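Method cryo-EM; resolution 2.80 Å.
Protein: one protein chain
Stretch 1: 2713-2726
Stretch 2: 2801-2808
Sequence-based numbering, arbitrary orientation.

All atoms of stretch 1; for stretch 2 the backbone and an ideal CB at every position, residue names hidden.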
ATOM      1  N   VAL A2713     -34.709  31.463  -5.949  1.00 33.38           N
ATOM      2  CA  VAL A2713     -34.306  31.847  -7.298  1.00 33.38           C
ATOM      3  C   VAL A2713     -33.883  30.635  -8.114  1.00 33.38           C
ATOM      4  O   VAL A2713     -34.193  30.546  -9.303  1.00 33.38           O
ATOM      5  CB  VAL A2713     -33.196  32.910  -7.239  1.00 33.38           C
ATOM      6  CG1 VAL A2713     -32.144  32.650  -8.285  1.00 33.38           C
ATOM      7  CG2 VAL A2713     -33.788  34.276  -7.443  1.00 33.38           C
ATOM      8  N   THR A2714     -33.176  29.681  -7.513  1.00 30.76           N
ATOM      9  CA  THR A2714     -32.783  28.514  -8.290  1.00 30.76           C
ATOM     10  C   THR A2714     -33.908  27.510  -8.466  1.00 30.76           C
ATOM     11  O   THR A2714     -33.757  26.581  -9.259  1.00 30.76           O
ATOM     12  CB  THR A2714     -31.581  27.808  -7.672  1.00 30.76           C
ATOM     13  OG1 THR A2714     -31.954  27.200  -6.439  1.00 30.76           O
ATOM     14  CG2 THR A2714     -30.469  28.780  -7.438  1.00 30.76           C
ATOM     15  N   GLU A2715     -35.023  27.653  -7.757  1.00 36.52           N
ATOM     16  CA  GLU A2715     -36.174  26.824  -8.089  1.00 36.52           C
ATOM     17  C   GLU A2715     -36.887  27.282  -9.350  1.00 36.52           C
ATOM     18  O   GLU A2715     -37.730  26.544  -9.865  1.00 36.52           O
ATOM     19  CB  GLU A2715     -37.155  26.792  -6.924  1.00 36.52           C
ATOM     20  CG  GLU A2715     -36.902  25.646  -5.974  1.00 36.52           C
ATOM     21  CD  GLU A2715     -37.525  25.854  -4.612  1.00 36.52           C
ATOM     22  OE1 GLU A2715     -38.198  26.885  -4.407  1.00 36.52           O
ATOM     23  OE2 GLU A2715     -37.335  24.982  -3.739  1.00 36.52           O
ATOM     24  N   ARG A2716     -36.573  28.468  -9.856  1.00 36.61           N
ATOM     25  CA  ARG A2716     -37.164  29.004 -11.073  1.00 36.61           C
ATOM     26  C   ARG A2716     -36.107  29.243 -12.138  1.00 36.61           C
ATOM     27  O   ARG A2716     -36.235  30.147 -12.956  1.00 36.61           O
ATOM     28  CB  ARG A2716     -37.911  30.300 -10.786  1.00 36.61           C
ATOM     29  CG  ARG A2716     -39.066  30.158  -9.844  1.00 36.61           C
ATOM     30  CD  ARG A2716     -39.931  31.382  -9.925  1.00 36.61           C
ATOM     31  NE  ARG A2716     -40.344  31.645 -11.298  1.00 36.61           N
ATOM     32  CZ  ARG A2716     -40.908  32.777 -11.703  1.00 36.61           C
ATOM     33  NH1 ARG A2716     -41.252  32.933 -12.972  1.00 36.61           N
ATOM     34  NH2 ARG A2716     -41.123  33.756 -10.838  1.00 36.61           N
ATOM     35  N   PHE A2717     -35.052  28.442 -12.129  1.00 31.26           N
ATOM     36  CA  PHE A2717     -33.939  28.615 -13.050  1.00 31.26           C
ATOM     37  C   PHE A2717     -33.343  27.235 -13.253  1.00 31.26           C
ATOM     38  O   PHE A2717     -32.782  26.667 -12.316  1.00 31.26           O
ATOM     39  CB  PHE A2717     -32.919  29.589 -12.479  1.00 31.26           C
ATOM     40  CG  PHE A2717     -32.160  30.362 -13.507  1.00 31.26           C
ATOM     41  CD1 PHE A2717     -32.784  31.315 -14.271  1.00 31.26           C
ATOM     42  CD2 PHE A2717     -30.815  30.163 -13.680  1.00 31.26           C
ATOM     43  CE1 PHE A2717     -32.087  32.029 -15.199  1.00 31.26           C
ATOM     44  CE2 PHE A2717     -30.121  30.883 -14.606  1.00 31.26           C
ATOM     45  CZ  PHE A2717     -30.757  31.815 -15.363  1.00 31.26           C
ATOM     46  N   HIS A2718     -33.482  26.688 -14.446  1.00 31.38           N
ATOM     47  CA  HIS A2718     -33.034  25.328 -14.671  1.00 31.38           C
ATOM     48  C   HIS A2718     -31.829  25.309 -15.593  1.00 31.38           C
ATOM     49  O   HIS A2718     -31.772  26.100 -16.532  1.00 31.38           O
ATOM     50  CB  HIS A2718     -34.144  24.477 -15.289  1.00 31.38           C
ATOM     51  CG  HIS A2718     -35.421  24.494 -14.515  1.00 31.38           C
ATOM     52  ND1 HIS A2718     -36.411  25.424 -14.736  1.00 31.38           N
ATOM     53  CD2 HIS A2718     -35.869  23.698 -13.518  1.00 31.38           C
ATOM     54  CE1 HIS A2718     -37.414  25.199 -13.909  1.00 31.38           C
ATOM     55  NE2 HIS A2718     -37.110  24.158 -13.160  1.00 31.38           N
ATOM     56  N   PRO A2719     -30.870  24.421 -15.364  1.00 26.24           N
ATOM     57  CA  PRO A2719     -29.665  24.404 -16.199  1.00 26.24           C
ATOM     58  C   PRO A2719     -29.951  24.003 -17.635  1.00 26.24           C
ATOM     59  O   PRO A2719     -30.853  23.216 -17.920  1.00 26.24           O
ATOM     60  CB  PRO A2719     -28.777  23.371 -15.505  1.00 26.24           C
ATOM     61  CG  PRO A2719     -29.683  22.583 -14.667  1.00 26.24           C
ATOM     62  CD  PRO A2719     -30.772  23.479 -14.244  1.00 26.24           C
ATOM     63  N   VAL A2720     -29.155  24.556 -18.550  1.00 24.59           N
ATOM     64  CA  VAL A2720     -29.326  24.322 -19.978  1.00 24.59           C
ATOM     65  C   VAL A2720     -28.006  23.977 -20.647  1.00 24.59           C
ATOM     66  O   VAL A2720     -27.903  24.018 -21.872  1.00 24.59           O
ATOM     67  CB  VAL A2720     -29.937  25.549 -20.669  1.00 24.59           C
ATOM     68  CG1 VAL A2720     -31.293  25.843 -20.126  1.00 24.59           C
ATOM     69  CG2 VAL A2720     -29.037  26.720 -20.495  1.00 24.59           C
ATOM     70  N   MET A2721     -26.983  23.645 -19.871  1.00 25.26           N
ATOM     71  CA  MET A2721     -25.667  23.479 -20.471  1.00 25.26           C
ATOM     72  C   MET A2721     -25.587  22.225 -21.324  1.00 25.26           C
ATOM     73  O   MET A2721     -24.799  22.171 -22.273  1.00 25.26           O
ATOM     74  CB  MET A2721     -24.605  23.460 -19.387  1.00 25.26           C
ATOM     75  CG  MET A2721     -23.192  23.394 -19.885  1.00 25.26           C
ATOM     76  SD  MET A2721     -22.677  24.864 -20.748  1.00 25.26           S
ATOM     77  CE  MET A2721     -21.223  24.232 -21.555  1.00 25.26           C
ATOM     78  N   ARG A2722     -26.414  21.226 -21.033  1.00 30.83           N
ATOM     79  CA  ARG A2722     -26.384  19.991 -21.798  1.00 30.83           C
ATOM     80  C   ARG A2722     -26.742  20.205 -23.255  1.00 30.83           C
ATOM     81  O   ARG A2722     -26.452  19.342 -24.084  1.00 30.83           O
ATOM     82  CB  ARG A2722     -27.333  18.977 -21.188  1.00 30.83           C
ATOM     83  CG  ARG A2722     -28.764  19.292 -21.410  1.00 30.83           C
ATOM     84  CD  ARG A2722     -29.619  18.433 -20.541  1.00 30.83           C
ATOM     85  NE  ARG A2722     -31.017  18.815 -20.609  1.00 30.83           N
ATOM     86  CZ  ARG A2722     -31.556  19.788 -19.893  1.00 30.83           C
ATOM     87  NH1 ARG A2722     -32.838  20.066 -20.015  1.00 30.83           N
ATOM     88  NH2 ARG A2722     -30.809  20.489 -19.065  1.00 30.83           N
ATOM     89  N   TYR A2723     -27.356  21.329 -23.590  1.00 28.51           N
ATOM     90  CA  TYR A2723     -27.678  21.611 -24.973  1.00 28.51           C
ATOM     91  C   TYR A2723     -26.507  22.171 -25.751  1.00 28.51           C
ATOM     92  O   TYR A2723     -26.513  22.069 -26.976  1.00 28.51           O
ATOM     93  CB  TYR A2723     -28.843  22.578 -25.051  1.00 28.51           C
ATOM     94  CG  TYR A2723     -30.131  21.957 -24.612  1.00 28.51           C
ATOM     95  CD1 TYR A2723     -30.709  22.297 -23.411  1.00 28.51           C
ATOM     96  CD2 TYR A2723     -30.760  21.015 -25.393  1.00 28.51           C
ATOM     97  CE1 TYR A2723     -31.876  21.732 -23.011  1.00 28.51           C
ATOM     98  CE2 TYR A2723     -31.927  20.444 -24.998  1.00 28.51           C
ATOM     99  CZ  TYR A2723     -32.481  20.803 -23.807  1.00 28.51           C
ATOM    100  OH  TYR A2723     -33.658  20.226 -23.409  1.00 28.51           O
ATOM    101  N   PHE A2724     -25.502  22.743 -25.088  1.00 37.14           N
ATOM    102  CA  PHE A2724     -24.356  23.253 -25.826  1.00 37.14           C
ATOM    103  C   PHE A2724     -23.794  22.189 -26.745  1.00 37.14           C
ATOM    104  O   PHE A2724     -23.368  22.478 -27.863  1.00 37.14           O
ATOM    105  CB  PHE A2724     -23.272  23.747 -24.868  1.00 37.14           C
ATOM    106  CG  PHE A2724     -22.030  24.234 -25.558  1.00 37.14           C
ATOM    107  CD1 PHE A2724     -21.938  25.526 -26.005  1.00 37.14           C
ATOM    108  CD2 PHE A2724     -20.960  23.393 -25.761  1.00 37.14           C
ATOM    109  CE1 PHE A2724     -20.824  25.962 -26.635  1.00 37.14           C
ATOM    110  CE2 PHE A2724     -19.845  23.828 -26.397  1.00 37.14           C
ATOM    111  CZ  PHE A2724     -19.775  25.111 -26.831  1.00 37.14           C
ATOM    112  N   PHE A2725     -23.805  20.945 -26.296  1.00 37.14           N
ATOM    113  CA  PHE A2725     -23.248  19.853 -27.064  1.00 37.14           C
ATOM    114  C   PHE A2725     -24.239  19.274 -28.043  1.00 37.14           C
ATOM    115  O   PHE A2725     -23.833  18.741 -29.073  1.00 37.14           O
ATOM    116  CB  PHE A2725     -22.738  18.767 -26.121  1.00 37.14           C
ATOM    117  CG  PHE A2725     -21.698  19.254 -25.181  1.00 37.14           C
ATOM    118  CD1 PHE A2725     -20.391  19.350 -25.582  1.00 37.14           C
ATOM    119  CD2 PHE A2725     -22.031  19.668 -23.915  1.00 37.14           C
ATOM    120  CE1 PHE A2725     -19.445  19.825 -24.740  1.00 37.14           C
ATOM    121  CE2 PHE A2725     -21.080  20.144 -23.073  1.00 37.14           C
ATOM    122  CZ  PHE A2725     -19.789  20.217 -23.487  1.00 37.14           C
ATOM    123  N   MET A2726     -25.530  19.381 -27.765  1.00 32.96           N
ATOM    124  CA  MET A2726     -26.516  18.842 -28.682  1.00 32.96           C
ATOM    125  C   MET A2726     -26.774  19.753 -29.862  1.00 32.96           C
ATOM    126  O   MET A2726     -27.384  19.315 -30.837  1.00 32.96           O
ATOM    127  CB  MET A2726     -27.823  18.571 -27.947  1.00 32.96           C
ATOM    128  CG  MET A2726     -27.814  17.303 -27.152  1.00 32.96           C
ATOM    129  SD  MET A2726     -29.222  17.185 -26.053  1.00 32.96           S
ATOM    130  CE  MET A2726     -28.790  15.720 -25.128  1.00 32.96           C
ATOM    131  N   UNK A2801     -21.107  25.111 -10.416  1.00 22.14           N
ATOM    132  CA  UNK A2801     -22.521  25.423 -10.306  1.00 22.14           C
ATOM    133  C   UNK A2801     -23.356  24.353 -11.007  1.00 22.14           C
ATOM    134  O   UNK A2801     -22.844  23.367 -11.523  1.00 22.14           O
ATOM    135  CB  UNK A2801     -22.813  26.804 -10.896  1.00 22.14           C
ATOM    136  N   UNK A2802     -24.674  24.536 -11.007  1.00 22.14           N
ATOM    137  CA  UNK A2802     -25.548  23.529 -11.599  1.00 22.14           C
ATOM    138  C   UNK A2802     -25.388  23.455 -13.107  1.00 22.14           C
ATOM    139  O   UNK A2802     -25.582  22.389 -13.696  1.00 22.14           O
ATOM    140  CB  UNK A2802     -27.008  23.824 -11.247  1.00 22.14           C
ATOM    141  N   UNK A2803     -25.032  24.565 -13.748  1.00 24.58           N
ATOM    142  CA  UNK A2803     -24.815  24.550 -15.184  1.00 24.58           C
ATOM    143  C   UNK A2803     -23.500  23.891 -15.563  1.00 24.58           C
ATOM    144  O   UNK A2803     -23.423  23.252 -16.610  1.00 24.58           O
ATOM    145  CB  UNK A2803     -24.855  25.977 -15.733  1.00 24.58           C
ATOM    146  N   UNK A2804     -22.458  24.029 -14.753  1.00 20.50           N
ATOM    147  CA  UNK A2804     -21.219  23.333 -15.063  1.00 20.50           C
ATOM    148  C   UNK A2804     -21.427  21.830 -14.969  1.00 20.50           C
ATOM    149  O   UNK A2804     -20.924  21.069 -15.796  1.00 20.50           O
ATOM    150  CB  UNK A2804     -20.097  23.779 -14.123  1.00 20.50           C
ATOM    151  N   UNK A2805     -22.200  21.384 -13.986  1.00 20.50           N
ATOM    152  CA  UNK A2805     -22.428  19.962 -13.788  1.00 20.50           C
ATOM    153  C   UNK A2805     -23.428  19.416 -14.793  1.00 20.50           C
ATOM    154  O   UNK A2805     -23.383  18.233 -15.134  1.00 20.50           O
ATOM    155  CB  UNK A2805     -22.917  19.696 -12.363  1.00 20.50           C
ATOM    156  N   UNK A2806     -24.337  20.252 -15.291  1.00 24.03           N
ATOM    157  CA  UNK A2806     -25.300  19.786 -16.278  1.00 24.03           C
ATOM    158  C   UNK A2806     -24.627  19.369 -17.575  1.00 24.03           C
ATOM    159  O   UNK A2806     -25.105  18.459 -18.254  1.00 24.03           O
ATOM    160  CB  UNK A2806     -26.337  20.876 -16.558  1.00 24.03           C
ATOM    161  N   UNK A2807     -23.531  20.018 -17.944  1.00 22.89           N
ATOM    162  CA  UNK A2807     -22.836  19.654 -19.157  1.00 22.89           C
ATOM    163  C   UNK A2807     -22.062  18.363 -19.074  1.00 22.89           C
ATOM    164  O   UNK A2807     -21.571  17.894 -20.101  1.00 22.89           O
ATOM    165  CB  UNK A2807     -21.882  20.783 -19.552  1.00 22.89           C
ATOM    166  N   UNK A2808     -21.944  17.779 -17.887  1.00 23.25           N
ATOM    167  CA  UNK A2808     -21.170  16.569 -17.685  1.00 23.25           C
ATOM    168  C   UNK A2808     -21.957  15.299 -17.936  1.00 23.25           C
ATOM    169  O   UNK A2808     -21.360  14.223 -17.977  1.00 23.25           O
ATOM    170  CB  UNK A2808     -20.613  16.547 -16.260  1.00 23.25           C
TER

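Position 2801 stands just before a helix, and its ideal CB finds nothing of stretch 1 within 5.5 Å. Stretch 1 therefore sets no rule here; the backbone does, since the residue before a helix often carries a small polar side chain, so Ser, Thr, Asp or Asn would fit. It is Thr2801, in the N-cap position.

Position 2802 aims its CA-to-CB bond toward stretch 1, with the ideal CB 4.5 Å from Pro2719 CG. Close contact is not the demand here. Further along lie the carbonyl oxygens of Thr2714 and Phe2717, at the two ends of a type I turn, so the site asks for a long donor: Lys or Arg could reach them, and Arg could spread its N-H groups over both oxygens from one flat group. The residue is Arg2802. Its NH1 and NH2 both donate to Phe2717 O, each at 2.9 Å, in a fork around one acceptor, and a weak bond runs from NH1 to Thr2714 O at 3.2 Å. The flat guanidinium lies between Thr2714 CB over one face and Pro2719 CD over the opposite one, so the same group that reads the carbonyls also packs against carbon.

At 2803 the CA-to-CB bond runs sideways, yet the ideal CB is 4.4 Å from Met2721 CB and 5.3 Å from Val2720 N. A backbone N-H invites an acceptor one carbon further out than a serine hydroxyl: Asp or Asn. Asp2803 bends its end nearer, and OD2 accepts from Val2720 N at 3.2 Å with a nearly straight angle of 163°. OD1 is satisfied elsewhere in the structure.

Positions 2804 and 2805 both point away, with no atom of stretch 1 near their ideal CBs; many helix-compatible residues would do. They are Ile2804 and Val2805, neither of which touches stretch 1.

Position 2806 points toward stretch 1 and sits tight, its ideal CB 3.6 Å from Pro2719 CB and 4.5 Å from Arg2722 N. Contact with the proline favours a slim side chain at its root, while the amide and the nearby arginine call for an acceptor, best a charged one; Asp suits, with Asn a neutral alternative. Asp2806 uses OD2 twice, accepting from Arg2722 N at 3.0 Å and forming a salt bridge with Arg2722 NH2 at 3.1 Å. That same NH2 also donates to Pro2719 O at 3.0 Å, which ties the arginine back to its own loop while it holds the aspartate.

Position 2807 is the strictest. An ideal CB would stand 2.9 Å from Met2721 CG, a clash, and 3.7 Å from Phe2725 CE2, so with these neighbours in place only glycine fits. Phi and psi of -74° and -8° are open to any L-residue; the demand is for space, not for an unusual backbone. Gly2807 lets its CA approach Met2721 CG to 3.8 Å.

Position 2808 points away into space free of stretch 1, which leaves the choice wide. It is Met2808, which makes no contact with stretch 1.

Stretch 2 (2801-2808) TRDIVDGM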
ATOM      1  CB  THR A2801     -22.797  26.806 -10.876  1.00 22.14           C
ATOM      2  OG1 THR A2801     -22.620  26.787 -12.291  1.00 22.14           O
ATOM      3  CG2 THR A2801     -21.840  27.793 -10.291  1.00 22.14           C
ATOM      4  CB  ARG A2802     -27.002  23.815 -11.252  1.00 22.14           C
ATOM      5  CG  ARG A2802     -27.365  23.587  -9.813  1.00 22.14           C
ATOM      6  CD  ARG A2802     -28.762  24.083  -9.557  1.00 22.14           C
ATOM      7  NE  ARG A2802     -28.945  25.424 -10.090  1.00 22.14           N
ATOM      8  CZ  ARG A2802     -30.098  25.888 -10.546  1.00 22.14           C
ATOM      9  NH1 ARG A2802     -31.166  25.116 -10.536  1.00 22.14           N
ATOM     10  NH2 ARG A2802     -30.175  27.114 -11.023  1.00 22.14           N
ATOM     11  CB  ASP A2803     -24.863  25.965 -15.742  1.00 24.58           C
ATOM     12  CG  ASP A2803     -26.204  26.303 -16.339  1.00 24.58           C
ATOM     13  OD1 ASP A2803     -27.024  26.956 -15.667  1.00 24.58           O
ATOM     14  OD2 ASP A2803     -26.453  25.900 -17.485  1.00 24.58           O
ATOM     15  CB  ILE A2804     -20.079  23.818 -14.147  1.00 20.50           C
ATOM     16  CG1 ILE A2804     -19.323  24.982 -14.779  1.00 20.50           C
ATOM     17  CG2 ILE A2804     -19.085  22.725 -13.907  1.00 20.50           C
ATOM     18  CD1 ILE A2804     -20.127  26.196 -14.976  1.00 20.50           C
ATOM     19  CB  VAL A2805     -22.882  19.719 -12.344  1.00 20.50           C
ATOM     20  CG1 VAL A2805     -23.164  18.279 -12.111  1.00 20.50           C
ATOM     21  CG2 VAL A2805     -21.827  20.177 -11.401  1.00 20.50           C
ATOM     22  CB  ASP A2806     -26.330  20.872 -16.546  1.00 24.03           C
ATOM     23  CG  ASP A2806     -27.534  20.356 -17.283  1.00 24.03           C
ATOM     24  OD1 ASP A2806     -28.202  19.441 -16.772  1.00 24.03           O
ATOM     25  OD2 ASP A2806     -27.830  20.872 -18.370  1.00 24.03           O
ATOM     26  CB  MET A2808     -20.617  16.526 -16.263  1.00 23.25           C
ATOM     27  CG  MET A2808     -19.462  17.442 -16.043  1.00 23.25           C
ATOM     28  SD  MET A2808     -19.033  17.621 -14.325  1.00 23.25           S
ATOM     29  CE  MET A2808     -17.926  19.002 -14.479  1.00 23.25           C
TER
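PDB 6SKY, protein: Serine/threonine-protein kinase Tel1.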